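Local atomic coordinates of endonuclease 2 (Arabidopsis thaliana, PDB entry 4CXP), a protein that cleaves RNA and single-stranded DNA, and less readily double-stranded DNA, endonucleolytically to 5'-phosphorylated products with the help of divalent metal cations. Residues I9-A13 with G250-A255; T62-Y68 with I214-C218; T141-Y147 with E227-D233. All coordinates share one frame; numbering follows the deposited sequence. Where two conformers were deposited one is given.

Starting at the N terminus, the chain forms helix 3-15, whose residues 9-13 pack against residues 250-255 near the other end; contact 1 therefore closes a loop that takes in nearly the whole nuclease, and contacts 2 and 3 are both nested inside it. Residues 62-68, running from the last residue of strand 60-62 into the loop before helix 70-73, wait for helix 206-221 to supply the partner in contact 2. Before contact 2 is closed, residues 141-147 appear, and their partners 227-233 come only after helix 206-221, so contacts 2 and 3 cross. Contact 1 joins the terminal helices, contact 2 a loop to a helix, and contact 3 two strands, the second leading directly into helix 233-262.

Contact 1 of 3, residues I9-A13 with G250-A255; sequences ICKIA and GGVRLA
I9 and G251 mark the point where helix 3-15 and the C-terminal helix 233-262 of this S1/P1-type nuclease come together, the segment axes approaching to 7.4 Å at a crossing angle of -50°. The close approach probably depends on small residues: a beta carbon on G251 would fall only 2.6 Å from I12 CG2, and one on G250 would also be tight.

Backbone contacts come first. G251 CA lies 3.4 Å from I9 O, and A13 CA approaches G251 O equally closely, but both C-H...O contacts are strongly bent.

Methyl and other apolar contacts surround them. A255 CB rests 3.4 Å from A13 O, and A13 CB 3.4 Å from G251 O. I9 CG2, anti to its own N, packs on the G250-G251 peptide, 3.7 Å from G250 C, while I12 CG2 lies beside G251 CA at 3.8 Å. L254 CD2 meets A13 CB at 3.7 Å and, in the conformer described, C10 SG. C10 is itself tied to C41 by a disulfide, and I9 also touches W1, a ligand of a zinc ion.

With weak C-H...O contacts and methyl packing but no conventional hydrogen bond between the segments, cohesion here depends on close fit and burial rather than directional polar bonding.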
loop_
_atom_site.group_PDB
_atom_site.type_symbol
_atom_site.label_atom_id
_atom_site.label_comp_id
_atom_site.label_asym_id
_atom_site.label_seq_id
_atom_site.Cartn_x
_atom_site.Cartn_y
_atom_site.Cartn_z
ATOM N N ILE A 9 -0.781 0.556 7.931
ATOM C CA ILE A 9 -0.661 -0.782 7.386
ATOM C C ILE A 9 0.314 -1.615 8.205
ATOM O O ILE A 9 0.034 -2.760 8.548
ATOM C CB ILE A 9 -0.273 -0.696 5.894
ATOM C CG1 ILE A 9 -1.494 -0.212 5.096
ATOM C CG2 ILE A 9 0.251 -2.021 5.361
ATOM C CD1 ILE A 9 -1.203 0.125 3.660
ATOM N N CYS A 10 1.477 -1.049 8.493
ATOM C CA CYS A 10 2.486 -1.794 9.218
ATOM C C CYS A 10 2.117 -2.031 10.683
ATOM O O CYS A 10 2.484 -3.062 11.237
ATOM C CB CYS A 10 3.850 -1.125 9.072
ATOM S SG CYS A 10 4.568 -1.479 7.451
ATOM N N LYS A 11 1.393 -1.108 11.316
ATOM C CA LYS A 11 0.919 -1.313 12.691
ATOM C C LYS A 11 -0.087 -2.457 12.743
ATOM O O LYS A 11 -0.011 -3.332 13.601
ATOM C CB LYS A 11 0.312 -0.033 13.257
ATOM C CG LYS A 11 1.345 1.002 13.664
ATOM C CD LYS A 11 0.699 2.338 13.985
ATOM C CE LYS A 11 1.697 3.337 14.533
ATOM N NZ LYS A 11 1.948 3.104 15.976
ATOM N N ILE A 12 -1.021 -2.472 11.798
ATOM C CA ILE A 12 -1.981 -3.571 11.718
ATOM C C ILE A 12 -1.214 -4.881 11.492
ATOM O O ILE A 12 -1.448 -5.890 12.160
ATOM C CB ILE A 12 -3.022 -3.329 10.608
ATOM C CG1 ILE A 12 -3.934 -2.168 10.995
ATOM C CG2 ILE A 12 -3.825 -4.593 10.352
ATOM C CD1 ILE A 12 -4.851 -1.723 9.888
ATOM N N ALA A 13 -0.297 -4.871 10.534
ATOM C CA ALA A 13 0.393 -6.092 10.194
ATOM C C ALA A 13 1.177 -6.652 11.362
ATOM O O ALA A 13 1.136 -7.856 11.635
ATOM C CB ALA A 13 1.323 -5.877 9.022
ATOM N N GLY A 250 -4.292 -4.066 3.196
ATOM C CA GLY A 250 -2.846 -4.040 3.174
ATOM C C GLY A 250 -2.236 -4.612 4.446
ATOM O O GLY A 250 -1.280 -5.375 4.385
ATOM N N GLY A 251 -2.757 -4.209 5.599
ATOM C CA GLY A 251 -2.235 -4.704 6.849
ATOM C C GLY A 251 -2.441 -6.197 7.032
ATOM O O GLY A 251 -1.550 -6.923 7.467
ATOM N N VAL A 252 -3.654 -6.656 6.716
ATOM C CA VAL A 252 -3.990 -8.061 6.825
ATOM C C VAL A 252 -3.104 -8.891 5.892
ATOM O O VAL A 252 -2.601 -9.952 6.281
ATOM C CB VAL A 252 -5.494 -8.258 6.546
ATOM C CG1 VAL A 252 -5.816 -9.711 6.280
ATOM C CG2 VAL A 252 -6.332 -7.732 7.696
ATOM N N ARG A 253 -2.922 -8.428 4.661
ATOM C CA ARG A 253 -2.161 -9.174 3.683
ATOM C C ARG A 253 -0.667 -9.124 3.954
ATOM O O ARG A 253 0.021 -10.115 3.709
ATOM C CB ARG A 253 -2.519 -8.692 2.282
ATOM C CG ARG A 253 -3.907 -9.159 1.903
ATOM C CD ARG A 253 -4.488 -8.378 0.771
ATOM N NE ARG A 253 -5.678 -9.026 0.239
ATOM C CZ ARG A 253 -6.454 -8.487 -0.684
ATOM N NH1 ARG A 253 -6.285 -7.227 -1.037
ATOM N NH2 ARG A 253 -7.435 -9.187 -1.233
ATOM N N LEU A 254 -0.148 -8.012 4.458
ATOM C CA LEU A 254 1.246 -7.982 4.840
ATOM C C LEU A 254 1.511 -9.021 5.922
ATOM O O LEU A 254 2.463 -9.808 5.821
ATOM C CB LEU A 254 1.664 -6.589 5.282
ATOM C CG LEU A 254 3.111 -6.464 5.764
ATOM C CD1 LEU A 254 4.122 -6.982 4.756
ATOM C CD2 LEU A 254 3.395 -5.016 6.124
ATOM N N ALA A 255 0.666 -9.068 6.955
ATOM C CA ALA A 255 0.869 -10.058 8.005
ATOM C C ALA A 255 0.734 -11.475 7.469
ATOM O O ALA A 255 1.532 -12.351 7.823
ATOM C CB ALA A 255 -0.093 -9.846 9.142
#

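Contact 2 of 3, residues T62-Y68 with I214-C218; sequences TPDACSY and IQAAC
C66 and C218 are joined by a disulfide that staples the loop following strand 60-62 to helix 206-221. In the conformer described, C66 SG and C218 SG are 2.1 Å apart with a left-handed bridge torsion of -107°, and each sulfur is anti to its own carbonyl carbon.

Beside the bridge, I214 is the main apolar element, its two branches meeting different parts of segment 62-68. CG1 is anti to the backbone N (chi1 179°), which carries CD1 out to A65 O, 3.6 Å away, and to T62 OG1, which it meets tip to tip at 3.6 Å. CG2 lies between the N and the carbonyl carbon, 3.5 Å from C66 O and 3.9 Å from Y68 CB. An alanine here would remove both branches and probably leave a gap beside A65 O and C66 O, with the loop held to this turn of the helix mainly by the disulfide.

Further out, polar bonds position these groups. Y68 turns its ring away from the helix segment and its OH hydrogen-bonds D207, earlier in the same helix; S67 OG bonds R72 in helix 70-73, and Q215 NE2 bonds D219. The disulfide thus ties to helix 206-221 a loop that, by similarity, probably contributes S67 and Y68 to substrate binding.

D64 centres an inverse gamma turn closed by A65 N to P63 O. That carbonyl oxygen also accepts T62 OG1 at 2.9 Å, the two donors reaching it from opposite faces of its plane.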
loop_
_atom_site.group_PDB
_atom_site.type_symbol
_atom_site.label_atom_id
_atom_site.label_comp_id
_atom_site.label_asym_id
_atom_site.label_seq_id
_atom_site.Cartn_x
_atom_site.Cartn_y
_atom_site.Cartn_z
ATOM N N THR A 62 -0.853 1.218 -16.107
ATOM C CA THR A 62 -1.780 0.467 -16.943
ATOM C C THR A 62 -2.272 1.338 -18.101
ATOM O O THR A 62 -2.164 2.572 -18.082
ATOM C CB THR A 62 -3.050 0.066 -16.172
ATOM O OG1 THR A 62 -3.818 1.239 -15.856
ATOM C CG2 THR A 62 -2.725 -0.678 -14.923
ATOM N N PRO A 63 -2.879 0.700 -19.108
ATOM C CA PRO A 63 -3.628 1.437 -20.138
ATOM C C PRO A 63 -4.825 2.174 -19.519
ATOM O O PRO A 63 -5.168 1.929 -18.364
ATOM C CB PRO A 63 -4.073 0.342 -21.111
ATOM C CG PRO A 63 -3.161 -0.823 -20.835
ATOM C CD PRO A 63 -2.867 -0.749 -19.367
ATOM N N ASP A 64 -5.488 3.013 -20.307
ATOM C CA ASP A 64 -6.697 3.710 -19.856
ATOM C C ASP A 64 -7.878 2.737 -19.882
ATOM O O ASP A 64 -8.683 2.718 -20.832
ATOM C CB ASP A 64 -7.047 4.895 -20.769
ATOM C CG ASP A 64 -6.129 6.099 -20.615
ATOM O OD1 ASP A 64 -5.049 6.033 -19.984
ATOM O OD2 ASP A 64 -6.511 7.152 -21.177
ATOM N N ALA A 65 -7.946 1.884 -18.865
ATOM C CA ALA A 65 -9.021 0.922 -18.724
ATOM C C ALA A 65 -9.018 0.450 -17.276
ATOM O O ALA A 65 -8.267 0.946 -16.462
ATOM C CB ALA A 65 -8.880 -0.228 -19.718
ATOM N N CYS A 66 -9.829 -0.526 -16.952
ATOM C CA CYS A 66 -9.985 -0.968 -15.569
ATOM C C CYS A 66 -9.363 -2.329 -15.301
ATOM O O CYS A 66 -9.667 -2.977 -14.288
ATOM C CB CYS A 66 -11.456 -0.950 -15.187
ATOM S SG CYS A 66 -12.203 0.688 -15.407
ATOM N N SER A 67 -8.412 -2.711 -16.141
ATOM C CA SER A 67 -7.806 -4.021 -16.060
ATOM C C SER A 67 -6.318 -3.955 -15.752
ATOM O O SER A 67 -5.619 -2.997 -16.088
ATOM C CB SER A 67 -8.072 -4.792 -17.329
ATOM O OG SER A 67 -7.286 -4.306 -18.343
ATOM N N TYR A 68 -5.854 -5.021 -15.118
ATOM C CA TYR A 68 -4.445 -5.243 -14.858
ATOM C C TYR A 68 -4.114 -6.684 -15.227
ATOM O O TYR A 68 -4.843 -7.600 -14.870
ATOM C CB TYR A 68 -4.109 -5.026 -13.381
ATOM C CG TYR A 68 -2.790 -5.636 -12.990
ATOM C CD1 TYR A 68 -1.592 -5.046 -13.359
ATOM C CD2 TYR A 68 -2.733 -6.840 -12.303
ATOM C CE1 TYR A 68 -0.373 -5.633 -13.056
ATOM C CE2 TYR A 68 -1.525 -7.425 -11.982
ATOM C CZ TYR A 68 -0.343 -6.822 -12.352
ATOM O OH TYR A 68 0.877 -7.381 -12.013
ATOM N N ILE A 214 -6.802 -1.292 -9.553
ATOM C CA ILE A 214 -7.162 -0.547 -10.753
ATOM C C ILE A 214 -8.687 -0.414 -10.851
ATOM O O ILE A 214 -9.203 0.608 -11.295
ATOM C CB ILE A 214 -6.526 -1.135 -12.019
ATOM C CG1 ILE A 214 -6.932 -0.367 -13.274
ATOM C CG2 ILE A 214 -6.913 -2.578 -12.247
ATOM C CD1 ILE A 214 -6.459 1.045 -13.365
ATOM N N GLN A 215 -9.426 -1.426 -10.410
ATOM C CA GLN A 215 -10.882 -1.327 -10.408
ATOM C C GLN A 215 -11.323 -0.183 -9.482
ATOM O O GLN A 215 -12.175 0.617 -9.833
ATOM C CB GLN A 215 -11.509 -2.668 -10.028
ATOM C CG GLN A 215 -12.998 -2.740 -10.263
ATOM C CD GLN A 215 -13.371 -2.622 -11.714
ATOM O OE1 GLN A 215 -12.926 -3.419 -12.560
ATOM N NE2 GLN A 215 -14.201 -1.662 -12.029
ATOM N N ALA A 216 -10.695 -0.084 -8.311
ATOM C CA ALA A 216 -10.965 1.024 -7.386
ATOM C C ALA A 216 -10.542 2.369 -7.966
ATOM O O ALA A 216 -11.207 3.380 -7.750
ATOM C CB ALA A 216 -10.265 0.805 -6.051
ATOM N N ALA A 217 -9.433 2.389 -8.697
ATOM C CA ALA A 217 -9.017 3.621 -9.343
ATOM C C ALA A 217 -10.118 4.112 -10.273
ATOM O O ALA A 217 -10.464 5.298 -10.282
ATOM C CB ALA A 217 -7.707 3.425 -10.088
ATOM N N CYS A 218 -10.692 3.195 -11.062
ATOM C CA CYS A 218 -11.783 3.537 -11.972
ATOM C C CYS A 218 -13.031 3.999 -11.262
ATOM O O CYS A 218 -13.625 5.022 -11.613
ATOM C CB CYS A 218 -12.164 2.343 -12.854
ATOM S SG CYS A 218 -11.038 2.036 -14.217
#

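Contact 3 of 3, residues T141-Y147 with E227-D233; sequences TIEVHWY and EGDTLED
Y147 lays one ring face over E232, with L231 O also over a face; E232 CA, 3.7 Å from the ring centroid, makes a CH-pi contact, and CB lies over the ring too. They flank the parallel pairing of strands 143-146 and 230-231 in a mixed three-stranded sheet. At the ring's edge, in plane, lie W146 CD1 and D233 OD1. W146 carries Y147 CD1 over one face, while its CE3 meets L231 CB at 3.9 Å, the side chains crossing at about a right angle.

Alternate residues bond: H145 N to D229 O, L231 N to H145 O, and Y147 N to L231 O, the last at 174°. Before the regular pairing begins, G228 N bonds E143 O, one residue out of the later register. E227, bent at chi2 (89°), folds OE1 back to take E143 N at 2.9 Å from above the carboxylate plane. Waters bridge E143 O to E227 OE2 and Y147 O to T230 OG1.

Segment 141-147 belongs to the substrate-binding region; a sulfate, probably from the crystallisation liquor, lies about 4 Å from the H145 side chain. Where helix 233-262 begins, E232 its N-cap, Y147 OH donates to the anti lone pair of D233 OD1 at 2.6 Å.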
loop_
_atom_site.group_PDB
_atom_site.type_symbol
_atom_site.label_atom_id
_atom_site.label_comp_id
_atom_site.label_asym_id
_atom_site.label_seq_id
_atom_site.Cartn_x
_atom_site.Cartn_y
_atom_site.Cartn_z
ATOM N N THR A 141 -0.850 14.004 -12.608
ATOM C CA THR A 141 -1.031 15.152 -13.492
ATOM C C THR A 141 -2.442 15.727 -13.429
ATOM O O THR A 141 -2.740 16.662 -14.165
ATOM C CB THR A 141 -0.697 14.798 -14.952
ATOM O OG1 THR A 141 -1.674 13.888 -15.442
ATOM C CG2 THR A 141 0.692 14.200 -15.084
ATOM N N ILE A 142 -3.311 15.174 -12.575
ATOM C CA ILE A 142 -4.675 15.670 -12.431
ATOM C C ILE A 142 -4.672 16.670 -11.279
ATOM O O ILE A 142 -4.594 16.302 -10.101
ATOM C CB ILE A 142 -5.673 14.534 -12.189
ATOM C CG1 ILE A 142 -5.609 13.516 -13.323
ATOM C CG2 ILE A 142 -7.074 15.101 -11.984
ATOM C CD1 ILE A 142 -6.477 12.307 -13.095
ATOM N N GLU A 143 -4.695 17.946 -11.631
ATOM C CA GLU A 143 -4.558 19.035 -10.666
ATOM C C GLU A 143 -5.943 19.548 -10.293
ATOM O O GLU A 143 -6.718 19.972 -11.162
ATOM C CB GLU A 143 -3.701 20.159 -11.264
ATOM C CG GLU A 143 -2.222 19.794 -11.379
ATOM C CD GLU A 143 -1.484 19.698 -10.029
ATOM O OE1 GLU A 143 -2.059 19.977 -8.951
ATOM O OE2 GLU A 143 -0.288 19.351 -10.049
ATOM N N VAL A 144 -6.248 19.468 -8.999
ATOM C CA VAL A 144 -7.547 19.816 -8.438
ATOM C C VAL A 144 -7.301 20.654 -7.188
ATOM O O VAL A 144 -6.183 21.126 -6.950
ATOM C CB VAL A 144 -8.394 18.542 -8.159
ATOM C CG1 VAL A 144 -8.709 17.838 -9.464
ATOM C CG2 VAL A 144 -7.698 17.585 -7.203
ATOM N N HIS A 145 -8.344 20.867 -6.399
ATOM C CA HIS A 145 -8.201 21.418 -5.062
ATOM C C HIS A 145 -8.721 20.389 -4.078
ATOM O O HIS A 145 -9.733 19.727 -4.332
ATOM C CB HIS A 145 -8.979 22.731 -4.894
ATOM C CG HIS A 145 -8.253 23.956 -5.409
ATOM N ND1 HIS A 145 -8.054 24.200 -6.747
ATOM C CD2 HIS A 145 -7.658 24.988 -4.758
ATOM C CE1 HIS A 145 -7.394 25.335 -6.910
ATOM N NE2 HIS A 145 -7.136 25.833 -5.712
ATOM N N TRP A 146 -8.013 20.243 -2.960
ATOM C CA TRP A 146 -8.487 19.510 -1.789
ATOM C C TRP A 146 -8.961 20.569 -0.807
ATOM O O TRP A 146 -8.158 21.334 -0.270
ATOM C CB TRP A 146 -7.368 18.659 -1.179
ATOM C CG TRP A 146 -7.849 17.849 -0.018
ATOM C CD1 TRP A 146 -7.509 18.000 1.288
ATOM C CD2 TRP A 146 -8.771 16.761 -0.072
ATOM N NE1 TRP A 146 -8.166 17.072 2.055
ATOM C CE2 TRP A 146 -8.944 16.299 1.240
ATOM C CE3 TRP A 146 -9.493 16.148 -1.106
ATOM C CZ2 TRP A 146 -9.792 15.254 1.546
ATOM C CZ3 TRP A 146 -10.326 15.098 -0.796
ATOM C CH2 TRP A 146 -10.473 14.666 0.516
ATOM N N TYR A 147 -10.273 20.687 -0.651
ATOM C CA TYR A 147 -10.856 21.835 0.044
ATOM C C TYR A 147 -10.283 23.100 -0.592
ATOM O O TYR A 147 -10.423 23.260 -1.803
ATOM C CB TYR A 147 -10.723 21.705 1.569
ATOM C CG TYR A 147 -11.534 20.537 2.115
ATOM C CD1 TYR A 147 -11.018 19.252 2.142
ATOM C CD2 TYR A 147 -12.820 20.715 2.579
ATOM C CE1 TYR A 147 -11.768 18.181 2.612
ATOM C CE2 TYR A 147 -13.569 19.661 3.056
ATOM C CZ TYR A 147 -13.036 18.386 3.080
ATOM O OH TYR A 147 -13.739 17.304 3.549
ATOM N N GLU A 227 -9.910 17.817 -13.923
ATOM C CA GLU A 227 -8.936 18.874 -13.703
ATOM C C GLU A 227 -9.678 20.147 -13.292
ATOM O O GLU A 227 -10.630 20.547 -13.965
ATOM C CB GLU A 227 -8.159 19.115 -15.013
ATOM C CG GLU A 227 -7.150 20.253 -15.026
ATOM C CD GLU A 227 -5.744 19.875 -14.578
ATOM O OE1 GLU A 227 -5.410 18.682 -14.358
ATOM O OE2 GLU A 227 -4.933 20.815 -14.462
ATOM N N GLY A 228 -9.238 20.789 -12.216
ATOM C CA GLY A 228 -9.838 22.034 -11.754
ATOM C C GLY A 228 -10.963 21.894 -10.740
ATOM O O GLY A 228 -11.387 22.893 -10.165
ATOM N N ASP A 229 -11.460 20.677 -10.517
ATOM C CA ASP A 229 -12.522 20.464 -9.531
ATOM C C ASP A 229 -12.037 20.771 -8.119
ATOM O O ASP A 229 -10.838 20.683 -7.836
ATOM C CB ASP A 229 -13.007 19.006 -9.545
ATOM C CG ASP A 229 -13.908 18.659 -10.720
ATOM O OD1 ASP A 229 -14.342 19.571 -11.457
ATOM O OD2 ASP A 229 -14.193 17.434 -10.856
ATOM N N THR A 230 -12.983 21.095 -7.244
ATOM C CA THR A 230 -12.743 21.128 -5.803
ATOM C C THR A 230 -13.337 19.858 -5.213
ATOM O O THR A 230 -14.544 19.615 -5.290
ATOM C CB THR A 230 -13.358 22.369 -5.135
ATOM O OG1 THR A 230 -12.658 23.528 -5.584
ATOM C CG2 THR A 230 -13.246 22.279 -3.629
ATOM N N LEU A 231 -12.463 19.065 -4.619
ATOM C CA LEU A 231 -12.862 17.870 -3.896
ATOM C C LEU A 231 -12.892 18.226 -2.421
ATOM O O LEU A 231 -11.910 18.733 -1.866
ATOM C CB LEU A 231 -11.897 16.722 -4.160
ATOM C CG LEU A 231 -11.777 16.343 -5.638
ATOM C CD1 LEU A 231 -10.921 15.086 -5.752
ATOM C CD2 LEU A 231 -13.107 16.194 -6.366
ATOM N N GLU A 232 -14.037 17.990 -1.795
ATOM C CA GLU A 232 -14.243 18.401 -0.416
ATOM C C GLU A 232 -15.158 17.385 0.259
ATOM O O GLU A 232 -14.964 16.199 0.034
ATOM C CB GLU A 232 -14.660 19.859 -0.337
ATOM C CG GLU A 232 -15.860 20.235 -1.155
ATOM C CD GLU A 232 -16.146 21.723 -1.093
ATOM O OE1 GLU A 232 -15.951 22.310 -0.001
ATOM O OE2 GLU A 232 -16.565 22.300 -2.130
ATOM N N ASP A 233 -16.115 17.777 1.105
ATOM C CA ASP A 233 -16.816 16.790 1.929
ATOM C C ASP A 233 -17.455 15.656 1.126
ATOM O O ASP A 233 -17.371 14.501 1.532
ATOM C CB ASP A 233 -17.885 17.440 2.815
ATOM C CG ASP A 233 -17.348 18.011 4.119
ATOM O OD1 ASP A 233 -16.140 17.914 4.399
ATOM O OD2 ASP A 233 -18.181 18.547 4.885
HETATM O O HOH W 1 -6.180 22.652 -12.319
HETATM O O HOH W 2 -11.317 25.092 -3.596
#